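Local coordinates for protein esterase (Staphylococcus aureus subsp. aureus USA300_TCH1516, PDB 3D7R) that is a putative esterase of the alpha/beta hydrolase fold, whose activity and natural substrate are not established, at residues Ile99-Gly104 with Asp120-Ser125; Pro257-Phe262 with Lys274-Met279. All coordinates share one frame; numbering follows the deposited sequence.

Interaction 1 (Ile99-Gly104 with Asp120-Ser125); sequences ILYIHG and DKITLS
This contact lies in a beta-alpha-beta unit of the alpha/beta hydrolase fold, where Ile122 of helix 113-126 packs on Ile99 and Tyr101 of strand 98-102. It is buried and purely apolar. No hydrogen bond crosses it. Ile122 CG2 meets Ile99 CD1 at 3.8 Å, and the two isoleucine side chains cross at about a right angle. The other branch of Ile122 serves Tyr101: its CD1 lies obliquely to the ring, 4.4 Å from Tyr101 CE1. The extended CG1-CD1 arm of Ile122 (chi2 163°) carries this methyl to the ring, so one residue spans two strand positions. The backbones stay apart, with 8.7 Å between Ile99 CA and Thr123 CA. The far end of Tyr101 is tethered separately, as its OH hydrogen-bonds Asp171 OD1. Asp171 OD1 also accepts the N-H of Gly104, in the loop that follows the strand. His103 and Gly104 are consistent with the start of the HGG motif, which in related esterases helps to form the oxyanion hole. There His103 ND1 donates to Gly104 O at 2.8 Å. Strand 98-102 runs between strands 129-133 and 166-171. Helix 305-318 adds Ile318 against Ile99, while Leu100 and Ile102 meet helix 143-161.

Interaction 2 (Pro257-Phe262 with Lys274-Met279); sequences PPVYMF and KLFEQM
Phe276 of helix 270-282 packs against Val259 and Met261 of strand 259-264, and this is the tight part of the contact. Met261 is a selenomethionine. Its SE lies 4.0 Å from Phe276 CD2 and 5.2 Å from the ring centroid, in an oblique Met-aromatic contact. The chain of Met261 reaches out extended from the strand, then bends at its last torsion (chi3 65°), which brings CE within 4.2 Å of the same CD2. Val259 comes to the ring edge, near its plane, with CG1 4.2 Å from Phe276 CE2. With chi1 at 176° the ring of Phe276 is thrown out from the helix toward the strand, where its CD2-CE2 side meets both residues.

The contact is looser toward solvent. Glu277 is partly exposed and adds a single approach, its CB 4.4 Å from Met261 CE. Its carboxylate turns to its own helix instead, where OE1 makes a long salt bridge of 3.7 Å with NZ of the exposed Lys274. No hydrogen bond joins the two segments.

The axes of strand residues 259-262 and helix residues 274-279 run nearly antiparallel, at 161°, as expected in a beta-alpha-beta crossover. The next strand, 287-292, extends the packing with Ile287 on Phe276 and Phe289 on Met261. On its other flank, strand 259-264 pairs with strand 195-199, whose Leu196 and Leu198 touch Val259.

Interactions 1 and 2 are two helix-on-strand packings on one mixed sheet, in separate beta-alpha-beta units. Their centres are 20 Å apart and their nearest atoms about 9 Å, so they do not touch. Strands 166-171 and 195-199 separate strand 98-102 from strand 259-264. Helix 305-318 reaches both strands, at Ile99 and at Tyr260 and Phe262. Interaction 1 reaches the region where related hydrolases carry the nucleophile elbow: Tyr101 OH is hydrogen-bonded to Asp171, the last residue of strand 166-171, just before the turn into helix 173-187. The bound sodium ion is about 12 Å from the Tyr101 side chain. Interaction 2 joins the sheet near its 287-292 edge.

Interaction 1 (Ile99-Gly104 with Asp120-Ser125)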
ATOM      1  N   ILE A  99       3.194   5.080 -12.148  1.00  8.98           N
ATOM      2  CA  ILE A  99       2.585   4.802 -10.837  1.00  9.59           C
ATOM      3  C   ILE A  99       3.696   4.279  -9.920  1.00  9.32           C
ATOM      4  O   ILE A  99       4.303   3.236 -10.192  1.00  9.33           O
ATOM      5  CB  ILE A  99       1.454   3.754 -10.901  1.00  9.70           C
ATOM      6  CG1 ILE A  99       0.255   4.297 -11.680  1.00  9.55           C
ATOM      7  CG2 ILE A  99       1.015   3.338  -9.467  1.00  9.96           C
ATOM      8  CD1 ILE A  99      -0.730   3.203 -12.182  1.00  9.24           C
ATOM      9  N   LEU A 100       3.994   5.033  -8.867  1.00  8.96           N
ATOM     10  CA  LEU A 100       4.890   4.549  -7.821  1.00  9.08           C
ATOM     11  C   LEU A 100       4.062   3.659  -6.916  1.00  9.23           C
ATOM     12  O   LEU A 100       3.211   4.151  -6.167  1.00  9.32           O
ATOM     13  CB  LEU A 100       5.487   5.727  -7.020  1.00  8.79           C
ATOM     14  CG  LEU A 100       6.450   5.380  -5.875  1.00  8.82           C
ATOM     15  CD1 LEU A 100       7.548   4.382  -6.329  1.00  8.26           C
ATOM     16  CD2 LEU A 100       7.080   6.646  -5.286  1.00  6.98           C
ATOM     17  N   TYR A 101       4.304   2.353  -6.969  1.00  8.80           N
ATOM     18  CA  TYR A 101       3.473   1.415  -6.212  1.00  8.08           C
ATOM     19  C   TYR A 101       4.149   0.941  -4.932  1.00  7.80           C
ATOM     20  O   TYR A 101       5.212   0.312  -5.001  1.00  8.29           O
ATOM     21  CB  TYR A 101       3.035   0.199  -7.069  1.00  7.60           C
ATOM     22  CG  TYR A 101       1.902  -0.554  -6.394  1.00  9.34           C
ATOM     23  CD1 TYR A 101       0.568  -0.329  -6.757  1.00  8.92           C
ATOM     24  CD2 TYR A 101       2.161  -1.441  -5.355  1.00  8.07           C
ATOM     25  CE1 TYR A 101      -0.467  -0.988  -6.107  1.00  9.66           C
ATOM     26  CE2 TYR A 101       1.140  -2.100  -4.707  1.00  9.50           C
ATOM     27  CZ  TYR A 101      -0.168  -1.863  -5.081  1.00 10.88           C
ATOM     28  OH  TYR A 101      -1.171  -2.512  -4.420  1.00 11.18           O
ATOM     29  N   ILE A 102       3.512   1.202  -3.783  1.00  7.55           N
ATOM     30  CA  ILE A 102       4.048   0.817  -2.464  1.00  7.48           C
ATOM     31  C   ILE A 102       3.268  -0.405  -1.944  1.00  7.79           C
ATOM     32  O   ILE A 102       2.116  -0.285  -1.521  1.00  7.28           O
ATOM     33  CB  ILE A 102       3.974   1.995  -1.439  1.00  7.27           C
ATOM     34  CG1 ILE A 102       4.523   3.324  -2.033  1.00  7.58           C
ATOM     35  CG2 ILE A 102       4.685   1.614  -0.136  1.00  7.82           C
ATOM     36  CD1 ILE A 102       5.973   3.263  -2.612  1.00 10.95           C
ATOM     37  N   HIS A 103       3.900  -1.578  -1.991  1.00  8.06           N
ATOM     38  CA  HIS A 103       3.200  -2.827  -1.766  1.00  8.20           C
ATOM     39  C   HIS A 103       2.883  -3.075  -0.281  1.00  8.34           C
ATOM     40  O   HIS A 103       3.618  -2.625   0.606  1.00  8.95           O
ATOM     41  CB  HIS A 103       3.999  -3.989  -2.354  1.00  8.08           C
ATOM     42  CG  HIS A 103       5.232  -4.329  -1.572  1.00  7.87           C
ATOM     43  ND1 HIS A 103       5.204  -5.143  -0.461  1.00  7.50           N
ATOM     44  CD2 HIS A 103       6.529  -3.986  -1.754  1.00  6.92           C
ATOM     45  CE1 HIS A 103       6.431  -5.292   0.008  1.00  5.85           C
ATOM     46  NE2 HIS A 103       7.254  -4.604  -0.761  1.00  7.07           N
ATOM     47  N   GLY A 104       1.776  -3.769  -0.013  1.00  7.99           N
ATOM     48  CA  GLY A 104       1.430  -4.142   1.374  1.00  8.33           C
ATOM     49  C   GLY A 104       2.293  -5.269   1.946  1.00  8.00           C
ATOM     50  O   GLY A 104       3.122  -5.869   1.242  1.00  7.78           O
ATOM     51  N   ASP A 120       0.709  -6.198 -12.768  1.00 10.86           N
ATOM     52  CA  ASP A 120       0.622  -6.513 -14.188  1.00 11.23           C
ATOM     53  C   ASP A 120      -0.708  -6.031 -14.772  1.00 11.11           C
ATOM     54  O   ASP A 120      -0.714  -5.289 -15.760  1.00 10.77           O
ATOM     55  CB  ASP A 120       0.814  -8.015 -14.411  1.00 11.29           C
ATOM     56  CG  ASP A 120       1.052  -8.359 -15.859  1.00 12.89           C
ATOM     57  OD1 ASP A 120       1.807  -7.636 -16.535  1.00 13.99           O
ATOM     58  OD2 ASP A 120       0.490  -9.360 -16.328  1.00 14.40           O
ATOM     59  N   LYS A 121      -1.822  -6.406 -14.131  1.00 11.21           N
ATOM     60  CA  LYS A 121      -3.154  -5.970 -14.566  1.00 11.41           C
ATOM     61  C   LYS A 121      -3.318  -4.457 -14.592  1.00 10.71           C
ATOM     62  O   LYS A 121      -3.890  -3.925 -15.542  1.00 10.86           O
ATOM     63  CB  LYS A 121      -4.274  -6.569 -13.698  1.00 11.96           C
ATOM     64  CG  LYS A 121      -4.311  -8.104 -13.672  1.00 16.66           C
ATOM     65  CD  LYS A 121      -5.732  -8.617 -13.848  1.00 20.90           C
ATOM     66  CE  LYS A 121      -5.833 -10.101 -13.516  1.00 23.35           C
ATOM     67  NZ  LYS A 121      -4.987 -11.002 -14.340  1.00 25.14           N
ATOM     68  N   ILE A 122      -2.842  -3.772 -13.548  1.00  9.11           N
ATOM     69  CA  ILE A 122      -2.961  -2.314 -13.490  1.00  8.35           C
ATOM     70  C   ILE A 122      -2.160  -1.667 -14.628  1.00  8.54           C
ATOM     71  O   ILE A 122      -2.611  -0.675 -15.243  1.00  7.80           O
ATOM     72  CB  ILE A 122      -2.484  -1.750 -12.110  1.00  8.19           C
ATOM     73  CG1 ILE A 122      -3.482  -2.115 -10.996  1.00  6.23           C
ATOM     74  CG2 ILE A 122      -2.319  -0.219 -12.162  1.00  6.93           C
ATOM     75  CD1 ILE A 122      -2.899  -1.978  -9.597  1.00  9.90           C
ATOM     76  N   THR A 123      -0.959  -2.205 -14.880  1.00  7.87           N
ATOM     77  CA  THR A 123      -0.138  -1.721 -15.989  1.00  8.08           C
ATOM     78  C   THR A 123      -0.922  -1.806 -17.303  1.00  8.71           C
ATOM     79  O   THR A 123      -1.008  -0.840 -18.051  1.00  8.76           O
ATOM     80  CB  THR A 123       1.173  -2.547 -16.136  1.00  7.70           C
ATOM     81  OG1 THR A 123       1.895  -2.530 -14.901  1.00  7.63           O
ATOM     82  CG2 THR A 123       2.077  -1.987 -17.284  1.00  8.23           C
ATOM     83  N   LEU A 124      -1.487  -2.976 -17.579  1.00  9.20           N
ATOM     84  CA  LEU A 124      -2.202  -3.206 -18.822  1.00 10.25           C
ATOM     85  C   LEU A 124      -3.484  -2.380 -18.925  1.00 10.90           C
ATOM     86  O   LEU A 124      -3.864  -1.976 -20.034  1.00 10.20           O
ATOM     87  CB  LEU A 124      -2.499  -4.702 -19.005  1.00 10.59           C
ATOM     88  CG  LEU A 124      -1.440  -5.511 -19.782  1.00 12.51           C
ATOM     89  CD1 LEU A 124      -0.094  -5.548 -19.078  1.00 12.29           C
ATOM     90  CD2 LEU A 124      -1.954  -6.934 -20.025  1.00 13.45           C
ATOM     91  N   SER A 125      -4.142  -2.117 -17.785  1.00 10.68           N
ATOM     92  CA  SER A 125      -5.372  -1.294 -17.791  1.00 12.05           C
ATOM     93  C   SER A 125      -5.153   0.211 -17.858  1.00 11.56           C
ATOM     94  O   SER A 125      -5.912   0.927 -18.520  1.00 12.39           O
ATOM     95  CB  SER A 125      -6.256  -1.623 -16.579  1.00 12.45           C
ATOM     96  OG  SER A 125      -6.554  -3.006 -16.562  1.00 16.28           O
TER

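Interaction 2 (Pro257-Phe262 with Lys274-Met279)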
ATOM      1  N   PRO A 257      -3.070  16.087  -2.827  1.00 10.40           N
ATOM      2  CA  PRO A 257      -3.630  15.923  -4.173  1.00 10.45           C
ATOM      3  C   PRO A 257      -4.914  15.084  -4.071  1.00  9.92           C
ATOM      4  O   PRO A 257      -5.187  14.524  -2.991  1.00 10.06           O
ATOM      5  CB  PRO A 257      -2.529  15.134  -4.908  1.00 10.38           C
ATOM      6  CG  PRO A 257      -1.893  14.324  -3.838  1.00 10.99           C
ATOM      7  CD  PRO A 257      -1.877  15.245  -2.621  1.00 10.45           C
ATOM      8  N   PRO A 258      -5.711  15.006  -5.164  1.00  9.39           N
ATOM      9  CA  PRO A 258      -6.914  14.170  -5.149  1.00  8.87           C
ATOM     10  C   PRO A 258      -6.608  12.740  -4.689  1.00  8.13           C
ATOM     11  O   PRO A 258      -5.629  12.150  -5.147  1.00  8.06           O
ATOM     12  CB  PRO A 258      -7.357  14.162  -6.621  1.00  8.53           C
ATOM     13  CG  PRO A 258      -6.871  15.480  -7.150  1.00 10.51           C
ATOM     14  CD  PRO A 258      -5.550  15.720  -6.452  1.00  8.97           C
ATOM     15  N   VAL A 259      -7.443  12.212  -3.799  1.00  7.26           N
ATOM     16  CA  VAL A 259      -7.260  10.852  -3.228  1.00  7.44           C
ATOM     17  C   VAL A 259      -8.394   9.931  -3.692  1.00  7.89           C
ATOM     18  O   VAL A 259      -9.566  10.357  -3.764  1.00  7.96           O
ATOM     19  CB  VAL A 259      -7.131  10.882  -1.657  1.00  7.29           C
ATOM     20  CG1 VAL A 259      -6.986   9.448  -1.059  1.00  7.15           C
ATOM     21  CG2 VAL A 259      -5.929  11.729  -1.205  1.00  6.05           C
ATOM     22  N   TYR A 260      -8.034   8.695  -4.054  1.00  7.64           N
ATOM     23  CA  TYR A 260      -8.983   7.695  -4.545  1.00  7.95           C
ATOM     24  C   TYR A 260      -8.745   6.505  -3.686  1.00  8.16           C
ATOM     25  O   TYR A 260      -7.628   6.006  -3.638  1.00  8.76           O
ATOM     26  CB  TYR A 260      -8.694   7.345  -6.014  1.00  7.91           C
ATOM     27  CG  TYR A 260      -8.761   8.570  -6.893  1.00  8.78           C
ATOM     28  CD1 TYR A 260      -9.896   8.824  -7.655  1.00  9.68           C
ATOM     29  CD2 TYR A 260      -7.717   9.511  -6.911  1.00  8.91           C
ATOM     30  CE1 TYR A 260      -9.996   9.979  -8.439  1.00 10.34           C
ATOM     31  CE2 TYR A 260      -7.806  10.670  -7.711  1.00  9.19           C
ATOM     32  CZ  TYR A 260      -8.954  10.884  -8.463  1.00  9.31           C
ATOM     33  OH  TYR A 260      -9.085  12.009  -9.256  1.00 10.68           O
HETATM   34  N   MSE A 261      -9.763   6.071  -2.960  1.00  8.22           N
HETATM   35  CA  MSE A 261      -9.573   5.009  -1.967  1.00  8.52           C
HETATM   36  C   MSE A 261     -10.506   3.853  -2.255  1.00  8.65           C
HETATM   37  O   MSE A 261     -11.678   4.066  -2.647  1.00  9.49           O
HETATM   38  CB  MSE A 261      -9.816   5.557  -0.547  1.00  8.25           C
HETATM   39  CG  MSE A 261      -9.636   4.530   0.575  1.00  8.91           C
HETATM   40 SE   MSE A 261      -9.557   5.437   2.283  0.75 16.35          SE
HETATM   41  CE  MSE A 261     -11.371   6.172   2.376  1.00  8.62           C
ATOM     42  N   PHE A 262      -9.992   2.644  -2.058  1.00  7.84           N
ATOM     43  CA  PHE A 262     -10.734   1.405  -2.278  1.00  8.65           C
ATOM     44  C   PHE A 262     -10.660   0.580  -1.006  1.00  9.24           C
ATOM     45  O   PHE A 262      -9.598   0.465  -0.395  1.00  9.59           O
ATOM     46  CB  PHE A 262     -10.128   0.595  -3.448  1.00  8.19           C
ATOM     47  CG  PHE A 262     -10.240   1.287  -4.760  1.00  7.98           C
ATOM     48  CD1 PHE A 262     -11.274   0.964  -5.631  1.00  8.96           C
ATOM     49  CD2 PHE A 262      -9.346   2.315  -5.107  1.00  9.18           C
ATOM     50  CE1 PHE A 262     -11.420   1.636  -6.848  1.00  9.53           C
ATOM     51  CE2 PHE A 262      -9.469   2.987  -6.318  1.00  9.04           C
ATOM     52  CZ  PHE A 262     -10.520   2.654  -7.189  1.00 12.34           C
ATOM     53  N   LYS A 274     -13.668   5.290   6.781  1.00  7.70           N
ATOM     54  CA  LYS A 274     -14.822   6.197   6.820  1.00  8.75           C
ATOM     55  C   LYS A 274     -14.484   7.477   7.578  1.00  8.76           C
ATOM     56  O   LYS A 274     -14.906   8.564   7.180  1.00  9.29           O
ATOM     57  CB  LYS A 274     -16.055   5.523   7.448  1.00  9.08           C
ATOM     58  CG  LYS A 274     -16.655   4.353   6.617  1.00 12.24           C
ATOM     59  CD  LYS A 274     -17.254   4.816   5.287  1.00 17.59           C
ATOM     60  CE  LYS A 274     -18.727   5.148   5.413  1.00 22.72           C
ATOM     61  NZ  LYS A 274     -19.227   5.728   4.128  1.00 26.10           N
ATOM     62  N   LEU A 275     -13.728   7.344   8.672  1.00  8.53           N
ATOM     63  CA  LEU A 275     -13.264   8.514   9.434  1.00  8.59           C
ATOM     64  C   LEU A 275     -12.339   9.410   8.601  1.00  8.72           C
ATOM     65  O   LEU A 275     -12.507  10.645   8.553  1.00  8.78           O
ATOM     66  CB  LEU A 275     -12.560   8.081  10.719  1.00  8.09           C
ATOM     67  CG  LEU A 275     -11.971   9.195  11.599  1.00  9.18           C
ATOM     68  CD1 LEU A 275     -13.022  10.283  11.951  1.00  7.99           C
ATOM     69  CD2 LEU A 275     -11.373   8.589  12.862  1.00 10.99           C
ATOM     70  N   PHE A 276     -11.364   8.796   7.943  1.00  8.83           N
ATOM     71  CA  PHE A 276     -10.499   9.543   7.019  1.00  8.71           C
ATOM     72  C   PHE A 276     -11.323  10.264   5.930  1.00  9.16           C
ATOM     73  O   PHE A 276     -11.093  11.436   5.633  1.00  8.60           O
ATOM     74  CB  PHE A 276      -9.476   8.609   6.390  1.00  7.91           C
ATOM     75  CG  PHE A 276      -8.593   9.266   5.352  1.00  9.89           C
ATOM     76  CD1 PHE A 276      -7.635  10.215   5.732  1.00 10.41           C
ATOM     77  CD2 PHE A 276      -8.682   8.887   4.004  1.00 11.43           C
ATOM     78  CE1 PHE A 276      -6.803  10.815   4.781  1.00 11.03           C
ATOM     79  CE2 PHE A 276      -7.849   9.472   3.040  1.00 10.88           C
ATOM     80  CZ  PHE A 276      -6.898  10.433   3.439  1.00 10.39           C
ATOM     81  N   GLU A 277     -12.297   9.576   5.345  1.00  9.27           N
ATOM     82  CA  GLU A 277     -13.136  10.229   4.347  1.00  9.75           C
ATOM     83  C   GLU A 277     -13.847  11.469   4.914  1.00  9.37           C
ATOM     84  O   GLU A 277     -13.922  12.504   4.237  1.00  9.11           O
ATOM     85  CB  GLU A 277     -14.147   9.253   3.759  1.00 10.58           C
ATOM     86  CG  GLU A 277     -15.040   9.889   2.691  1.00 12.77           C
ATOM     87  CD  GLU A 277     -16.236   9.028   2.312  1.00 15.65           C
ATOM     88  OE1 GLU A 277     -16.770   8.268   3.150  1.00 15.54           O
ATOM     89  OE2 GLU A 277     -16.649   9.136   1.154  1.00 17.39           O
ATOM     90  N   GLN A 278     -14.392  11.362   6.128  1.00  8.64           N
ATOM     91  CA  GLN A 278     -15.060  12.496   6.789  1.00  8.64           C
ATOM     92  C   GLN A 278     -14.103  13.677   6.994  1.00  9.06           C
ATOM     93  O   GLN A 278     -14.463  14.841   6.763  1.00  8.27           O
ATOM     94  CB  GLN A 278     -15.674  12.055   8.129  1.00  8.53           C
ATOM     95  CG  GLN A 278     -17.015  11.277   7.989  1.00  8.91           C
ATOM     96  CD  GLN A 278     -18.113  12.129   7.367  1.00 11.30           C
ATOM     97  OE1 GLN A 278     -18.315  13.268   7.769  1.00 13.29           O
ATOM     98  NE2 GLN A 278     -18.827  11.580   6.390  1.00 11.93           N
HETATM   99  N   MSE A 279     -12.868  13.378   7.416  1.00  9.47           N
HETATM  100  CA  MSE A 279     -11.862  14.428   7.601  1.00 10.85           C
HETATM  101  C   MSE A 279     -11.490  15.128   6.275  1.00  9.83           C
HETATM  102  O   MSE A 279     -11.358  16.343   6.228  1.00  9.06           O
HETATM  103  CB  MSE A 279     -10.600  13.869   8.283  1.00 11.57           C
HETATM  104  CG  MSE A 279     -10.834  13.349   9.685  1.00 17.28           C
HETATM  105 SE   MSE A 279      -9.258  12.292  10.241  0.75 32.65          SE
HETATM  106  CE  MSE A 279      -7.938  13.699  10.172  1.00 27.53           C
TER